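Local coordinates for protein Emp47p (form2) (Saccharomyces cerevisiae, PDB 2A6Z) that acts as a calcium-independent, carbohydrate-binding cargo receptor in glycoprotein secretion and is required for Emp46p to leave the endoplasmic reticulum, at residues N24-E30 and K48-K54; I82-Q88 and Y193-A199; L16-V22 and L34-I39. One frame throughout, in Å; residues are numbered along the deposited sequence. Where two conformers were deposited one is given.

The three contacts illustrate how a beta sandwich of the legume-lectin type is built from strand pairing and edge packing. Interactions 1 and 2 share one antiparallel sheet, their centres about 10 Å apart: strand 26-30 lies at its edge, followed inward by 48-58, 192-200 and 81-88. Interaction 3 belongs to the edge of the facing sheet, its centre about 13 Å from that of interaction 1 and about 20 Å from that of interaction 2. Along the chain the segments of interactions 3 and 1 alternate, and interaction 2 follows both. Leu51 CD1 and Ile39 CD1, 3.8 Å apart, mark one point where the sheets touch. Interactions 1 and 2 thus build one sheet, while interaction 3 fastens the N-terminal loop to the other.

Interaction 1. Residues N24-E30 and K48-K54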
loop_
_atom_site.group_PDB
_atom_site.type_symbol
_atom_site.label_atom_id
_atom_site.label_comp_id
_atom_site.label_asym_id
_atom_site.label_seq_id
_atom_site.Cartn_x
_atom_site.Cartn_y
_atom_site.Cartn_z
ATOM N N ASN A 24 5.406 12.027 -13.633
ATOM C CA ASN A 24 6.161 11.214 -14.566
ATOM C C ASN A 24 6.957 10.103 -13.918
ATOM O O ASN A 24 7.358 9.190 -14.605
ATOM C CB ASN A 24 7.095 12.140 -15.383
ATOM C CG ASN A 24 8.447 11.523 -15.674
ATOM O OD1 ASN A 24 8.664 10.970 -16.774
ATOM N ND2 ASN A 24 9.409 11.600 -14.744
ATOM N N ASN A 25 7.169 10.157 -12.585
ATOM C CA ASN A 25 7.885 9.087 -11.913
ATOM C C ASN A 25 6.960 7.918 -11.497
ATOM O O ASN A 25 7.491 6.943 -10.957
ATOM C CB ASN A 25 8.648 9.638 -10.704
ATOM C CG ASN A 25 7.872 10.385 -9.647
ATOM O OD1 ASN A 25 6.883 11.104 -9.960
ATOM N ND2 ASN A 25 8.295 10.239 -8.388
ATOM N N TRP A 26 5.687 8.008 -11.802
ATOM C CA TRP A 26 4.708 6.960 -11.461
ATOM C C TRP A 26 4.023 6.446 -12.697
ATOM O O TRP A 26 3.872 7.148 -13.730
ATOM C CB TRP A 26 3.602 7.523 -10.541
ATOM C CG TRP A 26 4.126 7.835 -9.165
ATOM C CD1 TRP A 26 4.783 8.981 -8.783
ATOM C CD2 TRP A 26 4.066 7.013 -7.986
ATOM N NE1 TRP A 26 5.135 8.923 -7.444
ATOM C CE2 TRP A 26 4.698 7.717 -6.926
ATOM C CE3 TRP A 26 3.537 5.759 -7.730
ATOM C CZ2 TRP A 26 4.797 7.188 -5.648
ATOM C CZ3 TRP A 26 3.628 5.220 -6.453
ATOM C CH2 TRP A 26 4.264 5.928 -5.417
ATOM N N GLN A 27 3.523 5.188 -12.599
ATOM C CA GLN A 27 2.795 4.562 -13.695
ATOM C C GLN A 27 1.494 3.975 -13.151
ATOM O O GLN A 27 1.499 3.145 -12.240
ATOM C CB GLN A 27 3.681 3.463 -14.320
ATOM C CG GLN A 27 2.961 2.735 -15.505
ATOM C CD GLN A 27 2.727 3.702 -16.619
ATOM O OE1 GLN A 27 3.696 4.263 -17.118
ATOM N NE2 GLN A 27 1.456 3.879 -16.970
ATOM N N THR A 28 0.362 4.370 -13.710
ATOM C CA THR A 28 -0.914 3.730 -13.446
ATOM C C THR A 28 -1.046 2.468 -14.266
ATOM O O THR A 28 -0.458 2.333 -15.357
ATOM C CB THR A 28 -2.099 4.654 -13.739
ATOM O OG1 THR A 28 -1.956 5.189 -15.090
ATOM C CG2 THR A 28 -2.207 5.840 -12.807
ATOM N N GLY A 29 -1.859 1.537 -13.760
ATOM C CA GLY A 29 -2.125 0.302 -14.478
ATOM C C GLY A 29 -3.596 -0.058 -14.330
ATOM O O GLY A 29 -4.310 0.395 -13.424
ATOM N N GLU A 30 -3.997 -0.962 -15.195
ATOM C CA GLU A 30 -5.335 -1.527 -15.174
ATOM C C GLU A 30 -6.258 -0.328 -15.342
ATOM O O GLU A 30 -5.979 0.448 -16.284
ATOM C CB GLU A 30 -5.670 -2.516 -14.051
ATOM C CG GLU A 30 -4.755 -3.712 -14.064
ATOM C CD GLU A 30 -3.316 -3.376 -13.648
ATOM O OE1 GLU A 30 -3.241 -2.674 -12.619
ATOM O OE2 GLU A 30 -2.396 -3.832 -14.330
ATOM N N LYS A 48 -10.237 -2.867 -10.986
ATOM C CA LYS A 48 -8.897 -3.052 -10.476
ATOM C C LYS A 48 -8.029 -1.898 -10.956
ATOM O O LYS A 48 -8.185 -1.409 -12.054
ATOM C CB LYS A 48 -8.246 -4.377 -10.895
ATOM C CG LYS A 48 -8.955 -5.594 -10.313
ATOM C CD LYS A 48 -8.386 -6.922 -10.765
ATOM C CE LYS A 48 -8.900 -8.056 -9.897
ATOM N NZ LYS A 48 -8.649 -9.403 -10.485
ATOM N N GLY A 49 -7.073 -1.514 -10.098
ATOM C CA GLY A 49 -6.181 -0.406 -10.457
ATOM C C GLY A 49 -4.858 -0.598 -9.741
ATOM O O GLY A 49 -4.793 -1.160 -8.632
ATOM N N SER A 50 -3.776 -0.087 -10.357
ATOM C CA SER A 50 -2.450 -0.094 -9.759
ATOM C C SER A 50 -1.761 1.238 -9.969
ATOM O O SER A 50 -2.040 1.975 -10.919
ATOM C CB SER A 50 -1.588 -1.237 -10.281
ATOM O OG SER A 50 -1.377 -1.077 -11.667
ATOM N N LEU A 51 -0.807 1.504 -9.098
ATOM C CA LEU A 51 -0.041 2.757 -9.132
ATOM C C LEU A 51 1.340 2.443 -8.568
ATOM O O LEU A 51 1.425 2.161 -7.349
ATOM C CB LEU A 51 -0.757 3.813 -8.350
ATOM C CG LEU A 51 -0.010 5.154 -8.182
ATOM C CD1 LEU A 51 0.194 5.843 -9.524
ATOM C CD2 LEU A 51 -0.750 6.038 -7.196
ATOM N N TRP A 52 2.386 2.413 -9.383
ATOM C CA TRP A 52 3.706 2.033 -8.973
ATOM C C TRP A 52 4.729 3.063 -9.409
ATOM O O TRP A 52 4.607 3.681 -10.481
ATOM C CB TRP A 52 4.121 0.734 -9.604
ATOM C CG TRP A 52 3.379 -0.521 -9.192
ATOM C CD1 TRP A 52 2.222 -1.002 -9.745
ATOM C CD2 TRP A 52 3.763 -1.459 -8.160
ATOM N NE1 TRP A 52 1.851 -2.186 -9.107
ATOM C CE2 TRP A 52 2.783 -2.487 -8.150
ATOM C CE3 TRP A 52 4.867 -1.528 -7.271
ATOM C CZ2 TRP A 52 2.860 -3.556 -7.264
ATOM C CZ3 TRP A 52 4.923 -2.610 -6.392
ATOM C CH2 TRP A 52 3.921 -3.600 -6.403
ATOM N N LEU A 53 5.805 3.192 -8.643
ATOM C CA LEU A 53 6.955 3.985 -9.080
ATOM C C LEU A 53 7.612 3.293 -10.277
ATOM O O LEU A 53 7.784 2.076 -10.307
ATOM C CB LEU A 53 7.947 4.175 -7.921
ATOM C CG LEU A 53 7.464 5.317 -6.991
ATOM C CD1 LEU A 53 7.913 5.108 -5.556
ATOM C CD2 LEU A 53 7.940 6.668 -7.508
ATOM N N LYS A 54 8.012 4.141 -11.270
ATOM C CA LYS A 54 8.711 3.583 -12.426
ATOM C C LYS A 54 10.115 3.074 -12.163
ATOM O O LYS A 54 10.586 2.174 -12.887
ATOM C CB LYS A 54 8.781 4.673 -13.512
ATOM C CG LYS A 54 7.450 4.939 -14.157
ATOM C CD LYS A 54 7.643 5.988 -15.246
ATOM C CE LYS A 54 6.363 6.491 -15.874
ATOM N NZ LYS A 54 6.740 7.590 -16.863
HETATM O O HOH W 1 0.945 0.341 -12.542
#
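Strands 26-30 and 48-53 run antiparallel, with 161° between their N-to-C directions and axes that approach to 4.5 Å; the paired residues run from Trp26-Leu53 to Glu30-Gly49. Gln27 with Trp52 and Gly29 with Ser50 are the hydrogen-bonded pairs. The shortest of these bonds, from Gln27 N to Trp52 O at 2.8 Å, lies almost in line with the carbonyl. Beyond the ladder, Lys54 N gives Asn25 O a nearly straight bond, and the extended lysine side chain reaches back until NZ meets Asn24 O at 2.8 Å.

Leu53 lies over one face of the Trp26 indole: CG sits 3.5 Å from the centroid of its six-membered ring, 11° off the normal, in a CH-pi contact. Leu51 CG reaches the same indole at CE3 (3.6 Å), while Trp26 NE1 is held by the carbonyl of Ser12. At the other end, Ser50 OG donates to the syn side of Glu30 OE1 at 2.6 Å. The bend in the glutamate at chi2 (70°) turns its carboxylate toward Ser50; there Asn100 also bonds OE1, and Lys96 makes a salt bridge to OE2. A water bridges Gln27 O and Ser50 OG. Altogether this is a beta ladder at the edge of one sheet of a legume-lectin-like sandwich.

Interaction 2. Residues I82-Q88 and Y193-A199; sequences ISFWFVQ and YRIGVTA
Two central strands of a legume-lectin-like beta sandwich meet here, antiparallel and in continuous register from Ile82-Ala199 to Gln88-Tyr193. Backbone bonds link Ser83 with Thr198, Trp85 with Gly196 and Val87 with Arg194. They are uneven: Arg194 N reaches Val87 O at 2.7 Å almost straight, whereas Gly196 N to Trp85 O is weak at 3.5 Å.

On one face, the Phe86 and Tyr193 rings form an offset stack, centroids 4.2 Å apart and planes at 8°. A chi1 of 178° swings the Phe86 ring away from its own N and toward the tyrosine. Gln88 CG makes a CH-pi contact on the opposite face of Tyr193, 3.6 Å from the ring centroid, so the phenol is held between an aromatic ring and a methylene group. A water joins Gln88 NE2 to Tyr193 OH, which also bonds to Pro189 O. Farther along, Val197 CG2 touches both Ile82 CG1 and Phe84 CE1 (3.5 Å from the latter).

The other face carries Trp85, whose NE1 donates to Thr198 OG1 at 2.8 Å, with the oxygen in the indole plane; that hydroxyl also bonds to Tyr99 O.

Strand 48-58 flanks 192-200 and strand 108-113 flanks 81-88. Trp52 stacks on Trp85, while Ile82, Ile195, Val197 and Ala199 pack against strand 210-220 of the facing sheet.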
loop_
_atom_site.group_PDB
_atom_site.type_symbol
_atom_site.label_atom_id
_atom_site.label_comp_id
_atom_site.label_asym_id
_atom_site.label_seq_id
_atom_site.Cartn_x
_atom_site.Cartn_y
_atom_site.Cartn_z
ATOM N N ILE A 82 -7.289 -3.021 -0.472
ATOM C CA ILE A 82 -6.199 -2.156 -1.000
ATOM C C ILE A 82 -4.900 -2.644 -0.358
ATOM O O ILE A 82 -4.855 -2.889 0.851
ATOM C CB ILE A 82 -6.474 -0.651 -0.775
ATOM C CG1 ILE A 82 -5.343 0.221 -1.356
ATOM C CG2 ILE A 82 -6.742 -0.289 0.691
ATOM C CD1 ILE A 82 -5.650 1.691 -1.421
ATOM N N SER A 83 -3.901 -2.806 -1.203
ATOM C CA SER A 83 -2.588 -3.317 -0.763
ATOM C C SER A 83 -1.494 -2.327 -1.115
ATOM O O SER A 83 -1.420 -1.772 -2.221
ATOM C CB SER A 83 -2.287 -4.606 -1.496
ATOM O OG SER A 83 -3.011 -5.706 -0.967
ATOM N N PHE A 84 -0.600 -2.131 -0.142
ATOM C CA PHE A 84 0.578 -1.269 -0.260
ATOM C C PHE A 84 1.804 -2.163 -0.232
ATOM O O PHE A 84 1.916 -3.012 0.642
ATOM C CB PHE A 84 0.630 -0.238 0.881
ATOM C CG PHE A 84 -0.626 0.582 0.992
ATOM C CD1 PHE A 84 -0.737 1.802 0.356
ATOM C CD2 PHE A 84 -1.714 0.144 1.765
ATOM C CE1 PHE A 84 -1.881 2.564 0.448
ATOM C CE2 PHE A 84 -2.881 0.868 1.829
ATOM C CZ PHE A 84 -2.948 2.104 1.173
ATOM N N TRP A 85 2.692 -1.977 -1.209
ATOM C CA TRP A 85 3.739 -2.952 -1.465
ATOM C C TRP A 85 5.146 -2.367 -1.283
ATOM O O TRP A 85 5.377 -1.201 -1.638
ATOM C CB TRP A 85 3.642 -3.445 -2.910
ATOM C CG TRP A 85 2.313 -4.057 -3.256
ATOM C CD1 TRP A 85 1.232 -3.399 -3.790
ATOM C CD2 TRP A 85 1.929 -5.435 -3.097
ATOM N NE1 TRP A 85 0.177 -4.297 -3.983
ATOM C CE2 TRP A 85 0.597 -5.532 -3.578
ATOM C CE3 TRP A 85 2.583 -6.586 -2.624
ATOM C CZ2 TRP A 85 -0.113 -6.757 -3.590
ATOM C CZ3 TRP A 85 1.882 -7.777 -2.652
ATOM C CH2 TRP A 85 0.552 -7.862 -3.124
ATOM N N PHE A 86 6.038 -3.201 -0.821
ATOM C CA PHE A 86 7.471 -2.916 -0.766
ATOM C C PHE A 86 8.173 -4.254 -1.079
ATOM O O PHE A 86 8.335 -5.067 -0.192
ATOM C CB PHE A 86 7.823 -2.346 0.615
ATOM C CG PHE A 86 9.322 -2.067 0.784
ATOM C CD1 PHE A 86 9.856 -0.939 0.154
ATOM C CD2 PHE A 86 10.162 -2.886 1.541
ATOM C CE1 PHE A 86 11.213 -0.623 0.275
ATOM C CE2 PHE A 86 11.481 -2.570 1.674
ATOM C CZ PHE A 86 12.009 -1.426 1.053
ATOM N N VAL A 87 8.483 -4.457 -2.360
ATOM C CA VAL A 87 8.821 -5.814 -2.811
ATOM C C VAL A 87 10.024 -5.800 -3.798
ATOM O O VAL A 87 10.128 -4.897 -4.631
ATOM C CB VAL A 87 7.624 -6.540 -3.484
ATOM C CG1 VAL A 87 6.440 -6.653 -2.493
ATOM C CG2 VAL A 87 7.138 -5.849 -4.740
ATOM N N GLN A 88 10.860 -6.804 -3.692
ATOM C CA GLN A 88 12.050 -6.841 -4.577
ATOM C C GLN A 88 11.666 -7.359 -5.942
ATOM O O GLN A 88 11.096 -8.430 -6.076
ATOM C CB GLN A 88 13.089 -7.787 -3.996
ATOM C CG GLN A 88 13.715 -7.462 -2.710
ATOM C CD GLN A 88 14.605 -8.633 -2.264
ATOM O OE1 GLN A 88 15.542 -9.008 -2.979
ATOM N NE2 GLN A 88 14.260 -9.188 -1.104
ATOM N N TYR A 193 13.896 -2.342 -4.697
ATOM C CA TYR A 193 12.526 -2.552 -4.293
ATOM C C TYR A 193 11.544 -1.710 -5.060
ATOM O O TYR A 193 11.798 -0.538 -5.400
ATOM C CB TYR A 193 12.344 -2.245 -2.776
ATOM C CG TYR A 193 12.952 -3.293 -1.905
ATOM C CD1 TYR A 193 14.319 -3.417 -1.652
ATOM C CD2 TYR A 193 12.090 -4.217 -1.268
ATOM C CE1 TYR A 193 14.793 -4.421 -0.842
ATOM C CE2 TYR A 193 12.571 -5.195 -0.455
ATOM C CZ TYR A 193 13.921 -5.322 -0.194
ATOM O OH TYR A 193 14.405 -6.306 0.601
ATOM N N ARG A 194 10.414 -2.337 -5.324
ATOM C CA ARG A 194 9.296 -1.720 -6.001
ATOM C C ARG A 194 8.264 -1.285 -4.958
ATOM O O ARG A 194 7.974 -2.019 -4.031
ATOM C CB ARG A 194 8.662 -2.686 -7.017
ATOM C CG ARG A 194 9.647 -3.382 -7.920
ATOM C CD ARG A 194 10.668 -2.478 -8.593
ATOM N NE ARG A 194 10.049 -1.411 -9.373
ATOM C CZ ARG A 194 10.577 -0.942 -10.496
ATOM N NH1 ARG A 194 11.698 -1.385 -11.023
ATOM N NH2 ARG A 194 9.921 0.039 -11.115
ATOM N N ILE A 195 7.738 -0.064 -5.140
ATOM C CA ILE A 195 6.852 0.612 -4.202
ATOM C C ILE A 195 5.624 1.006 -4.972
ATOM O O ILE A 195 5.718 1.639 -6.048
ATOM C CB ILE A 195 7.573 1.860 -3.619
ATOM C CG1 ILE A 195 8.756 1.430 -2.752
ATOM C CG2 ILE A 195 6.588 2.753 -2.883
ATOM C CD1 ILE A 195 9.745 2.559 -2.516
ATOM N N GLY A 196 4.451 0.625 -4.450
ATOM C CA GLY A 196 3.221 0.944 -5.155
ATOM C C GLY A 196 2.028 0.513 -4.332
ATOM O O GLY A 196 2.143 0.032 -3.210
ATOM N N VAL A 197 0.883 0.719 -4.922
ATOM C CA VAL A 197 -0.414 0.451 -4.297
ATOM C C VAL A 197 -1.345 -0.124 -5.358
ATOM O O VAL A 197 -1.320 0.284 -6.518
ATOM C CB VAL A 197 -0.999 1.693 -3.605
ATOM C CG1 VAL A 197 -1.195 2.841 -4.619
ATOM C CG2 VAL A 197 -2.287 1.390 -2.869
ATOM N N THR A 198 -2.142 -1.118 -4.945
ATOM C CA THR A 198 -3.043 -1.794 -5.866
ATOM C C THR A 198 -4.354 -2.000 -5.119
ATOM O O THR A 198 -4.410 -2.102 -3.885
ATOM C CB THR A 198 -2.469 -3.141 -6.338
ATOM O OG1 THR A 198 -2.339 -4.043 -5.248
ATOM C CG2 THR A 198 -1.105 -2.969 -6.976
ATOM N N ALA A 199 -5.450 -2.123 -5.875
ATOM C CA ALA A 199 -6.748 -2.354 -5.192
ATOM C C ALA A 199 -7.693 -3.032 -6.171
ATOM O O ALA A 199 -7.561 -2.958 -7.386
ATOM C CB ALA A 199 -7.378 -1.087 -4.647
HETATM O O HOH W 2 12.558 -8.664 0.857
#

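Interaction 3. Residues L16-V22 and L34-I39; sequences LINTRKV and LEEGRI
Leu34 pushes its CD2 methyl against the backbone of the 16-22 loop, 3.4 Å from both Arg20 C and Lys21 N. The side chain extends away from its own backbone N (chi1 176°), which carries its branch to the loop. At the base of the same side chain, Val22 CG2 lies 4.0 Å from Leu34 CB as the two side chains run past each other in opposite directions. Leu16 extends the apolar patch, its CD1 touching Ile39 CG1 at 3.7 Å.

Between the loop and the hairpin, Gly37 CA makes a CH...O contact of 3.3 Å with Leu16 O, the same carbonyl that accepts Thr19 N across a type I turn. Gly37 itself belongs to the type II turn Glu35-Arg38 joining strands 33-35 and 38-40. Gly37 N donates to a water whose oxygen lies 2.7 Å from Thr19 O; Glu36 OE1 probably competes for its protons.

Farther out, Arg38 NE forms a salt bridge with Glu212, and backbone bonds tie Leu16 to Phe214 and Ile39 to Ile213, anchoring both segments on strand 210-220. No direct hydrogen bond crosses between the segments, and Val22 N is buried without a partner in the model. The loop is therefore held mainly by apolar contacts and a CH...O interaction, probably helped by a shared water.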
loop_
_atom_site.group_PDB
_atom_site.type_symbol
_atom_site.label_atom_id
_atom_site.label_comp_id
_atom_site.label_asym_id
_atom_site.label_seq_id
_atom_site.Cartn_x
_atom_site.Cartn_y
_atom_site.Cartn_z
ATOM N N LEU A 16 -1.990 15.411 -4.898
ATOM C CA LEU A 16 -2.613 15.451 -6.220
ATOM C C LEU A 16 -3.699 16.510 -6.327
ATOM O O LEU A 16 -4.326 16.608 -7.410
ATOM C CB LEU A 16 -3.166 14.046 -6.564
ATOM C CG LEU A 16 -2.108 12.939 -6.706
ATOM C CD1 LEU A 16 -2.839 11.630 -6.640
ATOM C CD2 LEU A 16 -1.353 13.164 -8.009
ATOM N N ILE A 17 -3.948 17.277 -5.318
ATOM C CA ILE A 17 -5.106 18.174 -5.269
ATOM C C ILE A 17 -5.307 19.030 -6.499
ATOM O O ILE A 17 -6.400 19.222 -7.022
ATOM C CB ILE A 17 -5.070 19.022 -3.974
ATOM C CG1 ILE A 17 -6.406 19.770 -3.780
ATOM C CG2 ILE A 17 -3.855 19.929 -3.881
ATOM C CD1 ILE A 17 -6.564 20.324 -2.411
ATOM N N ASN A 18 -4.224 19.530 -7.069
ATOM C CA ASN A 18 -4.458 20.394 -8.266
ATOM C C ASN A 18 -3.694 19.809 -9.411
ATOM O O ASN A 18 -3.341 20.510 -10.368
ATOM C CB ASN A 18 -4.043 21.811 -7.867
ATOM C CG ASN A 18 -5.091 22.536 -7.040
ATOM O OD1 ASN A 18 -6.307 22.456 -7.239
ATOM N ND2 ASN A 18 -4.643 23.302 -6.045
ATOM N N THR A 19 -3.383 18.522 -9.395
ATOM C CA THR A 19 -2.561 17.909 -10.422
ATOM C C THR A 19 -3.360 17.423 -11.583
ATOM O O THR A 19 -4.404 16.770 -11.444
ATOM C CB THR A 19 -1.828 16.724 -9.758
ATOM O OG1 THR A 19 -0.994 17.294 -8.709
ATOM C CG2 THR A 19 -1.004 15.969 -10.752
ATOM N N ARG A 20 -2.833 17.771 -12.785
ATOM C CA ARG A 20 -3.625 17.514 -14.009
ATOM C C ARG A 20 -3.160 16.269 -14.729
ATOM O O ARG A 20 -3.895 15.804 -15.617
ATOM C CB ARG A 20 -3.560 18.784 -14.896
ATOM C CG ARG A 20 -4.068 20.055 -14.182
ATOM C CD ARG A 20 -4.141 21.267 -15.096
ATOM N NE ARG A 20 -3.775 22.543 -14.484
ATOM C CZ ARG A 20 -3.965 23.752 -14.990
ATOM N NH1 ARG A 20 -4.549 23.931 -16.159
ATOM N NH2 ARG A 20 -3.574 24.836 -14.325
ATOM N N LYS A 21 -1.972 15.763 -14.472
ATOM C CA LYS A 21 -1.456 14.577 -15.143
ATOM C C LYS A 21 -0.717 13.748 -14.078
ATOM O O LYS A 21 -0.067 14.294 -13.185
ATOM C CB LYS A 21 -0.480 14.952 -16.236
ATOM C CG LYS A 21 -0.320 14.030 -17.446
ATOM C CD LYS A 21 -0.152 12.561 -17.099
ATOM C CE LYS A 21 -1.274 11.655 -17.582
ATOM N NZ LYS A 21 -2.335 11.338 -16.572
ATOM N N VAL A 22 -0.782 12.422 -14.176
ATOM C CA VAL A 22 0.008 11.627 -13.246
ATOM C C VAL A 22 1.494 11.984 -13.322
ATOM O O VAL A 22 2.052 12.059 -14.400
ATOM C CB VAL A 22 -0.148 10.129 -13.589
ATOM C CG1 VAL A 22 0.726 9.299 -12.652
ATOM C CG2 VAL A 22 -1.604 9.749 -13.526
ATOM N N LEU A 34 -6.227 9.212 -12.872
ATOM C CA LEU A 34 -6.267 10.495 -12.166
ATOM C C LEU A 34 -7.607 11.186 -12.414
ATOM O O LEU A 34 -8.029 11.329 -13.572
ATOM C CB LEU A 34 -5.109 11.366 -12.622
ATOM C CG LEU A 34 -5.036 12.795 -12.070
ATOM C CD1 LEU A 34 -4.810 12.755 -10.563
ATOM C CD2 LEU A 34 -3.933 13.564 -12.765
ATOM N N GLU A 35 -8.290 11.539 -11.381
ATOM C CA GLU A 35 -9.544 12.238 -11.371
ATOM C C GLU A 35 -9.294 13.481 -10.521
ATOM O O GLU A 35 -8.093 13.750 -10.185
ATOM C CB GLU A 35 -10.689 11.352 -10.863
ATOM C CG GLU A 35 -10.829 10.037 -11.630
ATOM C CD GLU A 35 -11.005 10.289 -13.131
ATOM O OE1 GLU A 35 -11.236 11.475 -13.472
ATOM O OE2 GLU A 35 -10.897 9.328 -13.933
ATOM N N GLU A 36 -10.259 14.307 -10.214
ATOM C CA GLU A 36 -10.117 15.561 -9.555
ATOM C C GLU A 36 -9.452 15.404 -8.187
ATOM O O GLU A 36 -10.003 15.091 -7.143
ATOM C CB GLU A 36 -11.377 16.375 -9.281
ATOM C CG GLU A 36 -11.096 17.712 -8.608
ATOM C CD GLU A 36 -9.915 18.548 -9.038
ATOM O OE1 GLU A 36 -8.998 18.108 -9.768
ATOM O OE2 GLU A 36 -9.848 19.722 -8.591
ATOM N N GLY A 37 -8.154 15.705 -8.196
ATOM C CA GLY A 37 -7.416 15.697 -6.949
ATOM C C GLY A 37 -6.997 14.369 -6.413
ATOM O O GLY A 37 -6.476 14.343 -5.275
ATOM N N ARG A 38 -7.156 13.271 -7.139
ATOM C CA ARG A 38 -6.779 11.985 -6.549
ATOM C C ARG A 38 -6.687 10.955 -7.648
ATOM O O ARG A 38 -7.307 11.085 -8.711
ATOM C CB ARG A 38 -7.855 11.540 -5.525
ATOM C CG ARG A 38 -9.200 11.289 -6.208
ATOM C CD ARG A 38 -10.355 11.959 -5.539
ATOM N NE ARG A 38 -11.625 11.508 -6.074
ATOM C CZ ARG A 38 -12.279 11.845 -7.162
ATOM N NH1 ARG A 38 -11.784 12.739 -7.998
ATOM N NH2 ARG A 38 -13.449 11.284 -7.442
ATOM N N ILE A 39 -5.926 9.876 -7.403
ATOM C CA ILE A 39 -5.906 8.726 -8.301
ATOM C C ILE A 39 -6.887 7.707 -7.773
ATOM O O ILE A 39 -6.794 7.241 -6.623
ATOM C CB ILE A 39 -4.490 8.170 -8.520
ATOM C CG1 ILE A 39 -3.652 9.169 -9.326
ATOM C CG2 ILE A 39 -4.532 6.769 -9.154
ATOM C CD1 ILE A 39 -2.167 8.835 -9.394
HETATM O O HOH W 3 -6.843 16.922 -10.345
#